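Local coordinates for Afp2 (Serratia entomophila, PDB 6RBN), which probably forms part of the contractile sheath that surrounds the inner tube of the anti-feeding prophage, a phage-tail-like injection system, at residues Thr4-Pro8 with Gly9-Ser13; Arg50-Ala53 with Glu54-Val57; Leu84-Glu87 with Ala88-Ala91; Asp210-Gln213 with Gly214-Gln218; Arg282-Ala285 with Ala286-Tyr290. All blocks are in the same frame, centred on the assembly; numbering follows the deposited sequence.

Contact 1: residues Thr4-Pro8 with Gly9-Ser13; sequences TTTYP and GVYLS
Tyr11 folds back across Thr5, Thr6 and Tyr7 and closes the N-terminal arm into a hook. The arm reaches a second subunit of the sheath, where strand 10-13 pairs in parallel with a strand of that chain. Such strand exchange through terminal arms is characteristic of contractile tail sheaths. The Tyr11 hydroxyl lies inside the bend. Thr6 N donates to Tyr11 OH at 2.7 Å, with an N-H...O angle of 132°. Tyr7 N adds a weak bond to Tyr11 OH at 3.0 Å. Two consecutive backbone N-H groups therefore grip one phenolic oxygen. The two rings form a T-shaped pair, with centroids 4.8 Å apart and planes at 66°. The edge of Tyr11 is presented to one face of Tyr7. Its CE1 sits over the rim of that ring, 3.4 Å from Tyr7 CZ. Tyr7 CG lies between its backbone N and carbonyl carbon (chi1 58°), and this places one face of the Tyr7 ring against the edge of Tyr11. The neighbouring subunit holds the outside of the hook. Asn217 of that subunit donates to Thr6 O, and its Asp210 packs on Tyr7. At the other edge of the Tyr11 ring, Thr5 CA lies near the ring plane. Thr5 CG2 meets Tyr11 CE2 at 3.6 Å.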
loop_
_atom_site.group_PDB
_atom_site.type_symbol
_atom_site.label_atom_id
_atom_site.label_comp_id
_atom_site.label_asym_id
_atom_site.label_seq_id
_atom_site.Cartn_x
_atom_site.Cartn_y
_atom_site.Cartn_z
ATOM N N THR C 4 -2.374 104.342 -6.703
ATOM C CA THR C 4 -3.478 103.755 -7.449
ATOM C C THR C 4 -2.930 103.208 -8.759
ATOM O O THR C 4 -2.323 103.950 -9.537
ATOM C CB THR C 4 -4.576 104.781 -7.713
ATOM O OG1 THR C 4 -5.074 105.278 -6.464
ATOM C CG2 THR C 4 -5.720 104.149 -8.485
ATOM N N THR C 5 -3.142 101.918 -8.995
ATOM C CA THR C 5 -2.535 101.234 -10.127
ATOM C C THR C 5 -3.431 101.343 -11.354
ATOM O O THR C 5 -4.544 100.810 -11.363
ATOM C CB THR C 5 -2.267 99.771 -9.787
ATOM O OG1 THR C 5 -3.503 99.117 -9.480
ATOM C CG2 THR C 5 -1.339 99.670 -8.597
ATOM N N THR C 6 -2.947 102.042 -12.381
ATOM C CA THR C 6 -3.646 102.101 -13.659
ATOM C C THR C 6 -2.846 101.460 -14.784
ATOM O O THR C 6 -3.310 100.486 -15.373
ATOM C CB THR C 6 -3.992 103.553 -14.007
ATOM O OG1 THR C 6 -2.791 104.329 -14.076
ATOM C CG2 THR C 6 -4.918 104.150 -12.964
ATOM N N TYR C 7 -1.642 101.936 -15.066
ATOM C CA TYR C 7 -0.914 101.463 -16.236
ATOM C C TYR C 7 0.093 100.376 -15.854
ATOM O O TYR C 7 0.575 100.346 -14.717
ATOM C CB TYR C 7 -0.214 102.641 -16.933
ATOM C CG TYR C 7 0.764 103.436 -16.099
ATOM C CD1 TYR C 7 0.344 104.539 -15.366
ATOM C CD2 TYR C 7 2.114 103.113 -16.078
ATOM C CE1 TYR C 7 1.232 105.277 -14.616
ATOM C CE2 TYR C 7 3.011 103.844 -15.332
ATOM C CZ TYR C 7 2.565 104.927 -14.607
ATOM O OH TYR C 7 3.453 105.660 -13.858
ATOM N N PRO C 8 0.438 99.455 -16.759
ATOM C CA PRO C 8 1.234 98.281 -16.375
ATOM C C PRO C 8 2.723 98.526 -16.172
ATOM O O PRO C 8 3.484 97.556 -16.155
ATOM C CB PRO C 8 1.023 97.328 -17.561
ATOM C CG PRO C 8 -0.188 97.792 -18.229
ATOM C CD PRO C 8 -0.164 99.261 -18.088
ATOM N N GLY C 9 3.193 99.755 -16.033
ATOM C CA GLY C 9 4.616 100.013 -15.920
ATOM C C GLY C 9 5.186 99.763 -14.540
ATOM O O GLY C 9 4.733 98.889 -13.794
ATOM N N VAL C 10 6.212 100.541 -14.206
ATOM C CA VAL C 10 6.873 100.505 -12.907
ATOM C C VAL C 10 6.582 101.826 -12.211
ATOM O O VAL C 10 6.704 102.892 -12.824
ATOM C CB VAL C 10 8.388 100.278 -13.063
ATOM C CG1 VAL C 10 9.087 100.293 -11.722
ATOM C CG2 VAL C 10 8.654 98.976 -13.785
ATOM N N TYR C 11 6.181 101.764 -10.945
ATOM C CA TYR C 11 5.767 102.955 -10.221
ATOM C C TYR C 11 6.870 103.430 -9.290
ATOM O O TYR C 11 7.739 102.665 -8.871
ATOM C CB TYR C 11 4.502 102.716 -9.396
ATOM C CG TYR C 11 3.244 102.512 -10.195
ATOM C CD1 TYR C 11 3.210 102.740 -11.560
ATOM C CD2 TYR C 11 2.077 102.121 -9.574
ATOM C CE1 TYR C 11 2.065 102.548 -12.280
ATOM C CE2 TYR C 11 0.929 101.941 -10.293
ATOM C CZ TYR C 11 0.927 102.158 -11.648
ATOM O OH TYR C 11 -0.214 101.981 -12.386
ATOM N N LEU C 12 6.808 104.715 -8.959
ATOM C CA LEU C 12 7.754 105.345 -8.053
ATOM C C LEU C 12 6.967 106.166 -7.046
ATOM O O LEU C 12 6.187 107.038 -7.432
ATOM C CB LEU C 12 8.735 106.243 -8.810
ATOM C CG LEU C 12 9.644 105.588 -9.847
ATOM C CD1 LEU C 12 10.445 106.642 -10.586
ATOM C CD2 LEU C 12 10.557 104.571 -9.198
ATOM N N SER C 13 7.166 105.883 -5.765
ATOM C CA SER C 13 6.541 106.657 -4.706
ATOM C C SER C 13 7.547 106.861 -3.588
ATOM O O SER C 13 8.474 106.068 -3.417
ATOM C CB SER C 13 5.281 105.977 -4.166
ATOM O OG SER C 13 5.601 104.778 -3.492
#

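Contact 2: residues Arg50-Ala53 with Glu54-Val57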
loop_
_atom_site.group_PDB
_atom_site.type_symbol
_atom_site.label_atom_id
_atom_site.label_comp_id
_atom_site.label_asym_id
_atom_site.label_seq_id
_atom_site.Cartn_x
_atom_site.Cartn_y
_atom_site.Cartn_z
ATOM N N ARG C 50 -1.503 89.339 13.130
ATOM C CA ARG C 50 -0.539 88.312 12.750
ATOM C C ARG C 50 0.841 88.866 12.432
ATOM O O ARG C 50 1.838 88.170 12.650
ATOM C CB ARG C 50 -1.049 87.524 11.544
ATOM C CG ARG C 50 -2.259 86.665 11.842
ATOM C CD ARG C 50 -2.722 85.912 10.614
ATOM N NE ARG C 50 -3.887 85.084 10.906
ATOM C CZ ARG C 50 -5.143 85.505 10.790
ATOM N NH1 ARG C 50 -5.395 86.744 10.391
ATOM N NH2 ARG C 50 -6.145 84.686 11.076
ATOM N N ASN C 51 0.931 90.086 11.911
ATOM C CA ASN C 51 2.218 90.688 11.605
ATOM C C ASN C 51 2.105 92.203 11.721
ATOM O O ASN C 51 1.074 92.740 12.134
ATOM C CB ASN C 51 2.727 90.232 10.229
ATOM C CG ASN C 51 1.731 90.466 9.109
ATOM O OD1 ASN C 51 0.677 91.063 9.296
ATOM N ND2 ASN C 51 2.069 89.976 7.926
ATOM N N TRP C 52 3.189 92.888 11.358
ATOM C CA TRP C 52 3.221 94.344 11.440
ATOM C C TRP C 52 2.350 94.991 10.371
ATOM O O TRP C 52 1.853 96.104 10.572
ATOM C CB TRP C 52 4.666 94.831 11.330
ATOM C CG TRP C 52 4.832 96.317 11.342
ATOM C CD1 TRP C 52 5.166 97.109 10.287
ATOM C CD2 TRP C 52 4.648 97.194 12.458
ATOM N NE1 TRP C 52 5.218 98.422 10.676
ATOM C CE2 TRP C 52 4.905 98.500 12.007
ATOM C CE3 TRP C 52 4.301 97.001 13.796
ATOM C CZ2 TRP C 52 4.819 99.607 12.841
ATOM C CZ3 TRP C 52 4.219 98.100 14.623
ATOM C CH2 TRP C 52 4.475 99.386 14.143
ATOM N N ALA C 53 2.146 94.310 9.244
ATOM C CA ALA C 53 1.325 94.869 8.177
ATOM C C ALA C 53 -0.147 94.915 8.572
ATOM O O ALA C 53 -0.846 95.880 8.250
ATOM C CB ALA C 53 1.514 94.065 6.894
ATOM N N GLU C 54 -0.632 93.888 9.274
ATOM C CA GLU C 54 -2.019 93.896 9.725
ATOM C C GLU C 54 -2.235 94.864 10.877
ATOM O O GLU C 54 -3.360 95.327 11.090
ATOM C CB GLU C 54 -2.456 92.496 10.145
ATOM C CG GLU C 54 -2.577 91.512 9.009
ATOM C CD GLU C 54 -3.023 90.147 9.483
ATOM O OE1 GLU C 54 -3.151 89.958 10.710
ATOM O OE2 GLU C 54 -3.244 89.262 8.629
ATOM N N PHE C 55 -1.185 95.170 11.635
ATOM C CA PHE C 55 -1.343 96.069 12.770
ATOM C C PHE C 55 -1.439 97.522 12.327
ATOM O O PHE C 55 -2.178 98.307 12.931
ATOM C CB PHE C 55 -0.190 95.870 13.751
ATOM C CG PHE C 55 -0.218 96.811 14.910
ATOM C CD1 PHE C 55 -1.219 96.735 15.854
ATOM C CD2 PHE C 55 0.778 97.754 15.072
ATOM C CE1 PHE C 55 -1.246 97.604 16.919
ATOM C CE2 PHE C 55 0.764 98.617 16.145
ATOM C CZ PHE C 55 -0.250 98.541 17.070
ATOM N N THR C 56 -0.724 97.897 11.269
ATOM C CA THR C 56 -0.779 99.263 10.770
ATOM C C THR C 56 -1.996 99.532 9.897
ATOM O O THR C 56 -2.197 100.678 9.486
ATOM C CB THR C 56 0.487 99.595 9.987
ATOM O OG1 THR C 56 0.616 98.695 8.879
ATOM C CG2 THR C 56 1.701 99.476 10.876
ATOM N N VAL C 57 -2.797 98.514 9.581
ATOM C CA VAL C 57 -4.077 98.773 8.930
ATOM C C VAL C 57 -5.084 99.294 9.946
ATOM O O VAL C 57 -5.800 100.268 9.691
ATOM C CB VAL C 57 -4.576 97.504 8.216
ATOM C CG1 VAL C 57 -5.985 97.694 7.689
ATOM C CG2 VAL C 57 -3.652 97.158 7.069
#
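The rings of Trp52 and Phe55 meet at a slant in the first turn of helix 52-58. Their planes are 44° apart, and the centroid of the six-membered Trp52 ring is 5.5 Å from that of Phe55. Trp52 CZ3 touches the Phe55 edge at CD2, 3.5 Å away. Thr56 CG2 sits over a face of the indole in a CH-pi contact, 3.8 Å from the centroid of the five-membered ring. The Trp52 side chain leaves with CG anti to its backbone N (chi1 178°), which lays the indole alongside the next turn. Asn51 is the N-cap. Its OD1 accepts from Glu54 N at 3.1 Å, and the donor lies above the carbonyl plane. Glu54 reaches back in an extended chain, crossing Asn51 at about a right angle. Arg50 N donates to Glu54 OE1 at 3.0 Å, nearly straight at 159°. The salt bridge from Arg50 NH1 to Glu54 OE2 is long, at 3.8 Å. The two flat charged groups stand almost perpendicular. Trp52 NE1 bonds to Ser18 OG. Trp52 and Phe55 face helix 66-75, touching Tyr68 and Leu71 among others, and Phe55 meets Phe49 at the end of strand 46-49.

Contact 3: residues Leu84-Glu87 with Ala88-Ala91; sequences LVNE and ANIA
Asn86 OD1 accepts from Asn89 ND2 at 2.7 Å. The donor lies in the carbonyl plane of Asn86, on a lone pair. The two amides are turned 49° against each other, and OD1 lies 29° out of the Asn89 amide plane. This side-chain bond spans a type I beta turn from Asn86 to Asn89. The turn itself is closed by Asn89 N donating to Asn86 O at 2.9 Å. Asn86 and Asn89 are thus tied twice, once through backbone and once through side chains. Asn86 CG sits between its backbone N and carbonyl carbon (chi1 54°), which holds the amide beside that of Asn89. Asn89 is the N-cap of helix 90-97, but its side chain makes no capping bond. On the buried side Val85 CG1 meets Ile90 CG2 at 3.8 Å. The same Ile90 CG2 comes within 3.3 Å of Asn86 O. Glu87 has an extended side chain, and its OE2 bonds to Ser36 OG. The turn begins a beta-alpha-beta crossover, running from strand 82-86 through helix 90-97 to strand 102-105. Strand 82-86 lies between strands 46-49 and 30-34, and Val85 and Ile90 both rest on Leu31 of strand 30-34.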
loop_
_atom_site.group_PDB
_atom_site.type_symbol
_atom_site.label_atom_id
_atom_site.label_comp_id
_atom_site.label_asym_id
_atom_site.label_seq_id
_atom_site.Cartn_x
_atom_site.Cartn_y
_atom_site.Cartn_z
ATOM N N LEU C 84 -4.668 91.758 21.255
ATOM C CA LEU C 84 -5.044 92.902 22.081
ATOM C C LEU C 84 -6.378 92.613 22.746
ATOM O O LEU C 84 -7.415 92.563 22.080
ATOM C CB LEU C 84 -5.135 94.192 21.276
ATOM C CG LEU C 84 -3.848 94.930 20.973
ATOM C CD1 LEU C 84 -4.151 96.153 20.133
ATOM C CD2 LEU C 84 -3.195 95.322 22.285
ATOM N N VAL C 85 -6.353 92.429 24.060
ATOM C CA VAL C 85 -7.548 92.197 24.856
ATOM C C VAL C 85 -7.598 93.278 25.927
ATOM O O VAL C 85 -6.582 93.554 26.568
ATOM C CB VAL C 85 -7.537 90.790 25.484
ATOM C CG1 VAL C 85 -8.790 90.552 26.288
ATOM C CG2 VAL C 85 -7.379 89.728 24.413
ATOM N N ASN C 86 -8.759 93.912 26.098
ATOM C CA ASN C 86 -8.900 94.863 27.193
ATOM C C ASN C 86 -8.921 94.132 28.531
ATOM O O ASN C 86 -9.272 92.954 28.605
ATOM C CB ASN C 86 -10.149 95.737 27.023
ATOM C CG ASN C 86 -11.418 94.941 26.827
ATOM O OD1 ASN C 86 -11.414 93.715 26.815
ATOM N ND2 ASN C 86 -12.528 95.652 26.676
ATOM N N GLU C 87 -8.547 94.856 29.591
ATOM C CA GLU C 87 -8.250 94.264 30.893
ATOM C C GLU C 87 -9.447 93.577 31.546
ATOM O O GLU C 87 -9.253 92.739 32.432
ATOM C CB GLU C 87 -7.715 95.338 31.840
ATOM C CG GLU C 87 -8.733 96.420 32.144
ATOM C CD GLU C 87 -8.229 97.473 33.102
ATOM O OE1 GLU C 87 -7.059 97.399 33.512
ATOM O OE2 GLU C 87 -9.018 98.371 33.460
ATOM N N ALA C 88 -10.672 93.900 31.133
ATOM C CA ALA C 88 -11.853 93.266 31.695
ATOM C C ALA C 88 -12.227 91.975 30.988
ATOM O O ALA C 88 -13.256 91.381 31.324
ATOM C CB ALA C 88 -13.037 94.233 31.649
ATOM N N ASN C 89 -11.426 91.524 30.022
ATOM C CA ASN C 89 -11.758 90.335 29.253
ATOM C C ASN C 89 -10.582 89.387 29.084
ATOM O O ASN C 89 -10.662 88.477 28.252
ATOM C CB ASN C 89 -12.291 90.725 27.871
ATOM C CG ASN C 89 -13.630 91.413 27.940
ATOM O OD1 ASN C 89 -14.509 91.008 28.696
ATOM N ND2 ASN C 89 -13.797 92.464 27.151
ATOM N N ILE C 90 -9.489 89.569 29.831
ATOM C CA ILE C 90 -8.318 88.733 29.586
ATOM C C ILE C 90 -8.498 87.351 30.193
ATOM O O ILE C 90 -7.850 86.401 29.746
ATOM C CB ILE C 90 -7.028 89.420 30.081
ATOM C CG1 ILE C 90 -6.899 89.471 31.604
ATOM C CG2 ILE C 90 -6.956 90.836 29.575
ATOM C CD1 ILE C 90 -5.922 88.441 32.179
ATOM N N ALA C 91 -9.370 87.210 31.191
ATOM C CA ALA C 91 -9.672 85.892 31.731
ATOM C C ALA C 91 -10.523 85.072 30.780
ATOM O O ALA C 91 -10.499 83.840 30.848
ATOM C CB ALA C 91 -10.378 86.022 33.081
#

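Contact 4: residues Asp210-Gln213 with Gly214-Gln218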
loop_
_atom_site.group_PDB
_atom_site.type_symbol
_atom_site.label_atom_id
_atom_site.label_comp_id
_atom_site.label_asym_id
_atom_site.label_seq_id
_atom_site.Cartn_x
_atom_site.Cartn_y
_atom_site.Cartn_z
ATOM N N ASP C 210 24.375 97.820 40.742
ATOM C CA ASP C 210 24.331 96.474 41.297
ATOM C C ASP C 210 23.806 96.460 42.724
ATOM O O ASP C 210 23.113 95.518 43.117
ATOM C CB ASP C 210 25.723 95.847 41.259
ATOM C CG ASP C 210 26.138 95.435 39.869
ATOM O OD1 ASP C 210 25.252 95.082 39.070
ATOM O OD2 ASP C 210 27.352 95.456 39.579
ATOM N N ASP C 211 24.125 97.486 43.513
ATOM C CA ASP C 211 23.723 97.498 44.914
ATOM C C ASP C 211 22.237 97.775 45.087
ATOM O O ASP C 211 21.684 97.473 46.148
ATOM C CB ASP C 211 24.546 98.529 45.682
ATOM C CG ASP C 211 26.006 98.138 45.796
ATOM O OD1 ASP C 211 26.297 96.924 45.787
ATOM O OD2 ASP C 211 26.861 99.041 45.895
ATOM N N PHE C 212 21.583 98.339 44.072
ATOM C CA PHE C 212 20.136 98.502 44.115
ATOM C C PHE C 212 19.421 97.187 43.840
ATOM O O PHE C 212 18.433 96.864 44.506
ATOM C CB PHE C 212 19.700 99.562 43.109
ATOM C CG PHE C 212 18.221 99.797 43.081
ATOM C CD1 PHE C 212 17.601 100.503 44.094
ATOM C CD2 PHE C 212 17.449 99.316 42.038
ATOM C CE1 PHE C 212 16.242 100.717 44.066
ATOM C CE2 PHE C 212 16.094 99.526 42.005
ATOM C CZ PHE C 212 15.490 100.228 43.019
ATOM N N GLN C 213 19.902 96.421 42.860
ATOM C CA GLN C 213 19.274 95.154 42.504
ATOM C C GLN C 213 19.492 94.087 43.570
ATOM O O GLN C 213 18.670 93.173 43.692
ATOM C CB GLN C 213 19.809 94.695 41.144
ATOM C CG GLN C 213 19.149 93.460 40.555
ATOM C CD GLN C 213 19.613 93.171 39.156
ATOM O OE1 GLN C 213 20.455 93.880 38.614
ATOM N NE2 GLN C 213 19.065 92.126 38.556
ATOM N N GLY C 214 20.553 94.207 44.372
ATOM C CA GLY C 214 20.843 93.227 45.402
ATOM C C GLY C 214 19.814 93.152 46.510
ATOM O O GLY C 214 19.703 92.112 47.167
ATOM N N LYS C 215 19.056 94.226 46.731
ATOM C CA LYS C 215 17.971 94.172 47.701
ATOM C C LYS C 215 16.746 93.467 47.141
ATOM O O LYS C 215 15.955 92.907 47.908
ATOM C CB LYS C 215 17.582 95.583 48.146
ATOM C CG LYS C 215 18.649 96.314 48.933
ATOM C CD LYS C 215 18.128 97.645 49.464
ATOM C CE LYS C 215 18.500 98.810 48.556
ATOM N NZ LYS C 215 17.670 98.867 47.324
ATOM N N TYR C 216 16.575 93.476 45.823
ATOM C CA TYR C 216 15.362 92.976 45.199
ATOM C C TYR C 216 15.518 91.607 44.566
ATOM O O TYR C 216 14.530 91.071 44.065
ATOM C CB TYR C 216 14.874 93.953 44.129
ATOM C CG TYR C 216 14.404 95.258 44.698
ATOM C CD1 TYR C 216 13.140 95.375 45.253
ATOM C CD2 TYR C 216 15.232 96.367 44.703
ATOM C CE1 TYR C 216 12.702 96.569 45.762
ATOM C CE2 TYR C 216 14.809 97.561 45.229
ATOM C CZ TYR C 216 13.545 97.653 45.760
ATOM O OH TYR C 216 13.118 98.843 46.285
ATOM N N ASN C 217 16.715 91.032 44.564
ATOM C CA ASN C 217 16.907 89.755 43.896
ATOM C C ASN C 217 16.352 88.588 44.703
ATOM O O ASN C 217 16.177 87.500 44.150
ATOM C CB ASN C 217 18.391 89.540 43.636
ATOM C CG ASN C 217 18.657 88.543 42.537
ATOM O OD1 ASN C 217 17.751 88.137 41.821
ATOM N ND2 ASN C 217 19.901 88.113 42.422
ATOM N N GLN C 218 16.067 88.783 45.982
ATOM C CA GLN C 218 15.438 87.775 46.818
ATOM C C GLN C 218 13.939 88.028 46.888
ATOM O O GLN C 218 13.457 89.128 46.615
ATOM C CB GLN C 218 16.060 87.769 48.221
ATOM C CG GLN C 218 15.956 89.092 48.991
ATOM C CD GLN C 218 14.705 89.207 49.849
ATOM O OE1 GLN C 218 14.186 88.210 50.350
ATOM N NE2 GLN C 218 14.215 90.428 50.018
#
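Gln213 O accepts from Tyr216 N at 3.0 Å, with an N-H...O angle of 140°. The donor stands well above the carbonyl plane. One turn earlier, Gly214 N donates to Asp210 O at 3.1 Å. The first bond spans three residues and the second four. Over these backbone links Tyr216 and Phe212 pack at a slant. Tyr216 CE2 lies over the rim of one Phe212 face, 3.5 Å from Phe212 CZ. The ring planes are at 51° and the centroids 5.1 Å apart. Phe212 CG is anti to its backbone N (chi1 180°), and this lets the ring lean along the helix toward Tyr216. These residues belong to helix 210-216, on which the N-terminal arm of a third subunit packs. Asn217 ND2 donates to Thr6 O of that subunit, and its Pro8 packs on Gln213 and Asn217. Asp210 OD1 makes a salt bridge with Arg226 in the same chain, while Tyr7 of the third subunit packs on Asp210. Lys215 bends at its third and fourth torsions, which brings its amine back beside Phe212. There NZ lies obliquely to the ring, 3.6 Å from Phe212 CD1 and 3.5 Å from Phe212 O. Tyr216 is buried against Pro143 and Val146 of helix 143-146.

Contact 5: residues Arg282-Ala285 with Ala286-Tyr290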
loop_
_atom_site.group_PDB
_atom_site.type_symbol
_atom_site.label_atom_id
_atom_site.label_comp_id
_atom_site.label_asym_id
_atom_site.label_seq_id
_atom_site.Cartn_x
_atom_site.Cartn_y
_atom_site.Cartn_z
ATOM N N ARG C 282 0.235 52.924 24.428
ATOM C CA ARG C 282 0.367 53.861 23.324
ATOM C C ARG C 282 0.442 55.294 23.831
ATOM O O ARG C 282 0.975 56.170 23.142
ATOM C CB ARG C 282 -0.790 53.656 22.345
ATOM C CG ARG C 282 -0.622 54.348 21.012
ATOM C CD ARG C 282 -1.708 53.966 20.037
ATOM N NE ARG C 282 -3.017 54.436 20.453
ATOM C CZ ARG C 282 -4.144 54.135 19.823
ATOM N NH1 ARG C 282 -4.118 53.374 18.741
ATOM N NH2 ARG C 282 -5.297 54.603 20.271
ATOM N N VAL C 283 -0.043 55.546 25.043
ATOM C CA VAL C 283 0.113 56.863 25.648
ATOM C C VAL C 283 1.539 57.065 26.141
ATOM O O VAL C 283 2.179 58.073 25.822
ATOM C CB VAL C 283 -0.913 57.061 26.778
ATOM C CG1 VAL C 283 -0.594 58.301 27.567
ATOM C CG2 VAL C 283 -2.295 57.198 26.194
ATOM N N LYS C 284 2.074 56.109 26.903
ATOM C CA LYS C 284 3.382 56.313 27.512
ATOM C C LYS C 284 4.530 56.183 26.522
ATOM O O LYS C 284 5.659 56.533 26.869
ATOM C CB LYS C 284 3.618 55.336 28.661
ATOM C CG LYS C 284 3.945 53.931 28.235
ATOM C CD LYS C 284 4.189 53.060 29.448
ATOM C CE LYS C 284 5.457 53.471 30.166
ATOM N NZ LYS C 284 6.660 53.236 29.338
ATOM N N ALA C 285 4.280 55.688 25.316
ATOM C CA ALA C 285 5.295 55.711 24.278
ATOM C C ALA C 285 5.203 56.946 23.404
ATOM O O ALA C 285 6.181 57.287 22.730
ATOM C CB ALA C 285 5.195 54.465 23.410
ATOM N N ALA C 286 4.054 57.619 23.397
ATOM C CA ALA C 286 3.950 58.929 22.778
ATOM C C ALA C 286 4.602 60.008 23.623
ATOM O O ALA C 286 4.944 61.069 23.095
ATOM C CB ALA C 286 2.486 59.284 22.533
ATOM N N VAL C 287 4.780 59.761 24.916
ATOM C CA VAL C 287 5.457 60.710 25.790
ATOM C C VAL C 287 6.958 60.452 25.815
ATOM O O VAL C 287 7.753 61.394 25.788
ATOM C CB VAL C 287 4.844 60.645 27.200
ATOM C CG1 VAL C 287 5.509 61.638 28.110
ATOM C CG2 VAL C 287 3.358 60.909 27.142
ATOM N N ASP C 288 7.364 59.177 25.849
ATOM C CA ASP C 288 8.783 58.836 25.795
ATOM C C ASP C 288 9.417 59.225 24.468
ATOM O O ASP C 288 10.613 59.518 24.422
ATOM C CB ASP C 288 8.990 57.343 26.033
ATOM C CG ASP C 288 8.808 56.952 27.473
ATOM O OD1 ASP C 288 9.059 57.798 28.353
ATOM O OD2 ASP C 288 8.436 55.790 27.732
ATOM N N SER C 289 8.646 59.224 23.380
ATOM C CA SER C 289 9.185 59.702 22.113
ATOM C C SER C 289 9.337 61.214 22.117
ATOM O O SER C 289 10.266 61.741 21.499
ATOM C CB SER C 289 8.293 59.268 20.953
ATOM O OG SER C 289 7.057 59.952 20.983
ATOM N N TYR C 290 8.441 61.923 22.804
ATOM C CA TYR C 290 8.568 63.372 22.911
ATOM C C TYR C 290 9.714 63.756 23.833
ATOM O O TYR C 290 10.516 64.637 23.507
ATOM C CB TYR C 290 7.259 63.987 23.402
ATOM C CG TYR C 290 7.347 65.483 23.593
ATOM C CD1 TYR C 290 7.370 66.338 22.502
ATOM C CD2 TYR C 290 7.418 66.039 24.862
ATOM C CE1 TYR C 290 7.460 67.702 22.669
ATOM C CE2 TYR C 290 7.511 67.402 25.038
ATOM C CZ TYR C 290 7.529 68.227 23.939
ATOM O OH TYR C 290 7.622 69.586 24.105
#
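Val283 and Val287 occupy the buried face of helix 277-295, one turn apart. Val287 CG2 packs against Val283 O at 3.3 Å. This face is closely covered. Val283 rests on Met329 and Ile331 of strand 328-335, and Val287 rests on Ile333 of the same strand and on Ile263 of helix 250-267. Small residues continue the contact round the helix. Ala286 CB lies 3.5 Å from Arg282 O. The backbone bonds are mostly weak, as with Val287 N to Val283 O. Ser289 N to Ala285 O is firmer, at 3.2 Å and 146°. Ser289 OG is within weak bonding distance of Ala285 O and Ala286 O, and which one takes its proton is not settled.

The more exposed side is polar and looser. Lys284 and Asp288 lie side by side, pointing the same way. Lys284 NZ forms a salt bridge with Asp288 OD2 at 3.5 Å. Two bends near the end of the lysine chain bring NZ beside the carboxylate. Asp288 OD1 has a second partner, Trp309 NE1 of strand 309-312, so both carboxylate oxygens are engaged. Lys284 NZ also bonds to Gln147 OE1 of the Afp1 chain. Gln147 of Afp1 packs on Ala285 as well. The negative carboxylate would probably favour a protonated lysine here. Asp288, itself bonded to Trp309, may steady the lysine that bonds to Afp1.

Contacts 1 and 4 are far apart in one chain, with centres about 59 Å from each other. They meet between subunits: the hook of contact 1 docks on helix 210-216 of a second copy, as contact 4 receives the hook of a third. Contacts 2 and 3 are close neighbours, with nearest atoms about 5 Å apart. Helix 66-75 touches both, through Trp52 and Phe55 in one and Leu84 in the other. Contact 5 lies in the C-terminal domain, its centre about 43 Å from that of contact 4 and about 57 Å from that of contact 1. It faces Afp1. The two subunit interfaces and the Afp1 contact thus lie at three separate places in the chain.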